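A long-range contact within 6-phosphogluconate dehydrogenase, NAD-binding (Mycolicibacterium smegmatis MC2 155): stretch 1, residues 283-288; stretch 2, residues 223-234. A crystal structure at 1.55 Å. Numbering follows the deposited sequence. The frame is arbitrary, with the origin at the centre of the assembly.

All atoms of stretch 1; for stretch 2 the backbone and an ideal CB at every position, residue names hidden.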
# COMPACT_ATOMS: atom_id res chain seq x y z
N ASP B 283 -8.68 16.16 12.95
CA ASP B 283 -9.48 15.46 11.94
C ASP B 283 -8.90 14.07 11.62
O ASP B 283 -7.76 13.75 12.04
CB ASP B 283 -9.48 16.24 10.64
CG ASP B 283 -10.39 17.45 10.61
OD1 ASP B 283 -11.11 17.63 11.58
OD2 ASP B 283 -10.35 18.13 9.58
N GLU B 284 -9.75 13.24 11.03
CA GLU B 284 -9.32 11.94 10.49
C GLU B 284 -8.25 12.15 9.42
O GLU B 284 -8.22 13.14 8.68
CB GLU B 284 -10.59 11.22 10.00
CG GLU B 284 -10.37 9.78 9.57
CD GLU B 284 -10.15 8.72 10.60
OE1 GLU B 284 -10.32 9.00 11.75
OE2 GLU B 284 -9.87 7.59 10.15
N ILE B 285 -7.45 11.10 9.21
CA ILE B 285 -6.37 11.10 8.23
C ILE B 285 -6.87 11.24 6.81
O ILE B 285 -6.08 11.58 5.92
CB ILE B 285 -5.42 9.88 8.55
CG1 ILE B 285 -6.16 8.58 8.66
CG2 ILE B 285 -4.62 10.10 9.85
CD1 ILE B 285 -6.62 8.11 7.34
N SER B 286 -8.17 11.13 6.52
CA SER B 286 -8.81 11.45 5.24
C SER B 286 -8.59 12.90 4.80
O SER B 286 -8.58 13.22 3.64
CB SER B 286 -10.28 11.14 5.32
OG SER B 286 -10.85 11.82 6.45
N ARG B 287 -8.30 13.80 5.72
CA ARG B 287 -8.07 15.21 5.38
C ARG B 287 -6.71 15.42 4.77
O ARG B 287 -6.51 16.44 4.11
CB ARG B 287 -8.12 16.00 6.69
CG ARG B 287 -7.91 17.49 6.59
CD ARG B 287 -9.01 18.21 5.94
NE ARG B 287 -10.08 18.48 6.86
CZ ARG B 287 -11.14 19.27 6.62
NH1 ARG B 287 -11.36 19.75 5.40
NH2 ARG B 287 -12.01 19.47 7.61
N ILE B 288 -5.72 14.56 5.00
CA ILE B 288 -4.29 14.87 4.69
C ILE B 288 -4.14 15.20 3.21
O ILE B 288 -3.34 16.11 2.84
CB ILE B 288 -3.37 13.74 5.16
CG1 ILE B 288 -3.33 13.66 6.69
CG2 ILE B 288 -1.94 13.91 4.61
CD1 ILE B 288 -2.79 12.29 7.19
N UNK B 223 -11.81 2.25 2.07
CA UNK B 223 -13.26 2.45 1.88
C UNK B 223 -13.74 3.61 2.72
O UNK B 223 -14.45 4.48 2.19
CB UNK B 223 -14.04 1.19 2.24
N UNK B 224 -13.29 3.68 3.98
CA UNK B 224 -13.69 4.80 4.85
C UNK B 224 -13.14 6.14 4.37
O UNK B 224 -13.87 7.16 4.37
CB UNK B 224 -13.22 4.54 6.28
N UNK B 225 -11.87 6.17 4.00
CA UNK B 225 -11.23 7.42 3.55
C UNK B 225 -11.95 7.89 2.28
O UNK B 225 -12.28 9.07 2.20
CB UNK B 225 -9.74 7.22 3.29
N UNK B 226 -12.26 7.03 1.32
CA UNK B 226 -13.00 7.42 0.11
C UNK B 226 -14.37 8.00 0.41
O UNK B 226 -14.72 9.01 -0.15
CB UNK B 226 -13.16 6.21 -0.82
N UNK B 227 -15.09 7.39 1.37
CA UNK B 227 -16.42 7.91 1.74
C UNK B 227 -16.28 9.28 2.38
O UNK B 227 -17.06 10.17 2.09
CB UNK B 227 -17.14 6.95 2.69
N UNK B 228 -15.31 9.45 3.27
CA UNK B 228 -15.09 10.73 3.93
C UNK B 228 -14.70 11.81 2.95
O UNK B 228 -15.14 12.94 3.09
CB UNK B 228 -14.01 10.60 5.01
N UNK B 229 -13.87 11.46 2.01
CA UNK B 229 -13.49 12.44 0.96
C UNK B 229 -14.70 12.83 0.14
O UNK B 229 -14.94 14.06 -0.06
CB UNK B 229 -12.41 11.87 0.04
N UNK B 230 -15.55 11.87 -0.23
CA UNK B 230 -16.77 12.22 -0.99
C UNK B 230 -17.76 13.05 -0.21
O UNK B 230 -18.36 13.95 -0.82
CB UNK B 230 -17.47 10.95 -1.47
N UNK B 231 -17.91 12.79 1.07
CA UNK B 231 -18.85 13.43 2.01
C UNK B 231 -18.25 14.74 2.50
O UNK B 231 -18.99 15.52 3.10
CB UNK B 231 -19.17 12.51 3.19
N UNK B 232 -16.96 14.99 2.29
CA UNK B 232 -16.26 16.10 2.94
C UNK B 232 -16.48 16.01 4.44
O UNK B 232 -16.88 16.98 5.06
CB UNK B 232 -16.74 17.45 2.40
N UNK B 233 -16.25 14.83 5.04
CA UNK B 233 -16.58 14.54 6.43
C UNK B 233 -15.29 14.02 7.08
O UNK B 233 -15.00 12.83 6.91
CB UNK B 233 -17.72 13.53 6.54
N UNK B 234 -14.56 14.89 7.78
CA UNK B 234 -13.25 14.55 8.38
C UNK B 234 -13.31 14.59 9.90
O UNK B 234 -12.26 14.47 10.52
CB UNK B 234 -12.17 15.51 7.88

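Position 223 opens the stretch as helix, with nothing of stretch 1 within 5.5 Å of its ideal CB. This contact sets no rule there, and the deposited residue is T223.

At 224 CA-to-CB points sideways and a short side chain would reach nothing, but a long one could extend toward E284. A basic or neutral polar residue seems the easy answer. The residue is E224, and its OE2 lies 4.2 Å from E284 OE2, like charges close together; the compensation comes from position 228.

Position 225 has its ideal CB 4.4 Å from S286 CB and 5.2 Å from I285 CD1. That is apolar ground at short range, suited to alanine, valine or another small aliphatic. V225 fills it, with CG2 3.8 Å from I285 CD1 and CG1 4.1 Å from S286 CB.

Position 226 points away and 227 is out of reach, so both are free of this contact; they are A226 and Q227.

At 228 CA-to-CB points toward stretch 1, and the ideal CB is 3.7 Å from S286 OG. A small polar residue could sit here, as could a long basic one running on toward the E284 carboxylate. R228 takes the long course. Its NE donates to E224 OE2 at 2.9 Å in a salt bridge, E284 CG lies over one guanidinium face, 3.6 Å from NE, and NH1 donates to the backbone O of position 233 at 2.9 Å, tying the helix to the segment that follows.

Position 229 points sideways, its ideal CB 5.4 Å from S286 O; a modest aliphatic or a polar donor would suit. V229 brings CG2 to 4.0 Å from S286 O.

Positions 230 and 231 are out of reach: E230 and D231.

At 232 phi is positive, closing the helix in a Schellman motif, which favours glycine, asparagine or aspartate. CB points away, yet an acidic end could swing toward the R287 guanidinium. D232 does so: OD1 stays 4.2 Å from R287 NH1, beyond a salt bridge, and water 2 accepts from R287 NH1 at 2.9 Å and lies 3.3 Å from D232 OD1, placed to donate to it, though it has more acceptors in reach than protons.

Position 233 points away and is little constrained; it is R233.

Position 234 is the richest. Its O accepts from E284 N at 2.8 Å whatever the side chain, while its ideal CB lies 3.6 Å from D283 OD2, 3.8 Å from R287 NE and 4.2 Å from S286 OG. A flat polar group able to bond a hydroxyl fits: histidine, asparagine or glutamine. H234 hydrogen-bonds S286 OG through ND1 at 2.8 Å, near the ring plane, while R287 CA covers one ring face.

Stretch 2 223-234: TEVAQRVEDDRH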
# COMPACT_ATOMS: atom_id res chain seq x y z
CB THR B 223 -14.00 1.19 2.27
OG1 THR B 223 -13.64 0.18 1.33
CG2 THR B 223 -15.51 1.42 2.32
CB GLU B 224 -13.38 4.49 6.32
CG GLU B 224 -13.80 5.69 7.19
CD GLU B 224 -13.69 5.50 8.68
OE1 GLU B 224 -13.37 4.35 9.10
OE2 GLU B 224 -13.82 6.50 9.43
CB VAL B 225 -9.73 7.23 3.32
CG1 VAL B 225 -9.13 8.35 2.54
CG2 VAL B 225 -8.99 6.94 4.62
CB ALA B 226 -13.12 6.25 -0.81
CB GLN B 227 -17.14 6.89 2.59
CG GLN B 227 -18.60 7.34 2.84
CD GLN B 227 -19.42 7.22 1.56
OE1 GLN B 227 -19.38 6.16 0.95
NE2 GLN B 227 -20.06 8.32 1.11
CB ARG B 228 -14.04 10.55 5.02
CG ARG B 228 -14.51 9.78 6.24
CD ARG B 228 -13.43 9.65 7.28
NE ARG B 228 -13.81 9.24 8.64
CZ ARG B 228 -14.19 10.10 9.60
NH1 ARG B 228 -14.42 11.38 9.31
NH2 ARG B 228 -14.32 9.65 10.84
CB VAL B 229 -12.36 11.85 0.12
CG1 VAL B 229 -12.16 12.68 -1.13
CG2 VAL B 229 -11.08 11.74 0.87
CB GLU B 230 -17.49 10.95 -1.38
CG GLU B 230 -17.02 10.57 -2.73
CD GLU B 230 -17.71 9.39 -3.42
OE1 GLU B 230 -18.56 8.69 -2.78
OE2 GLU B 230 -17.41 9.21 -4.57
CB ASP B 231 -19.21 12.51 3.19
CG ASP B 231 -20.02 11.28 2.85
OD1 ASP B 231 -20.61 11.33 1.78
OD2 ASP B 231 -20.11 10.34 3.69
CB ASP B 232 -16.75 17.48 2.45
CG ASP B 232 -15.80 18.63 2.79
OD1 ASP B 232 -14.62 18.36 3.08
OD2 ASP B 232 -16.28 19.80 2.81
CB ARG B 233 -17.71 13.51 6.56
CG ARG B 233 -18.09 13.29 8.01
CD ARG B 233 -19.05 12.16 8.18
NE ARG B 233 -18.43 10.86 8.05
CZ ARG B 233 -17.85 10.19 9.03
NH1 ARG B 233 -17.80 10.65 10.31
NH2 ARG B 233 -17.42 9.00 8.72
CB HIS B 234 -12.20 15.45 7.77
CG HIS B 234 -12.18 15.38 6.27
ND1 HIS B 234 -11.69 14.32 5.61
CD2 HIS B 234 -12.71 16.21 5.35
CE1 HIS B 234 -11.80 14.52 4.31
NE2 HIS B 234 -12.44 15.67 4.11
O HOH W 1 -15.01 19.33 6.19
O HOH W 2 -13.81 21.08 4.68
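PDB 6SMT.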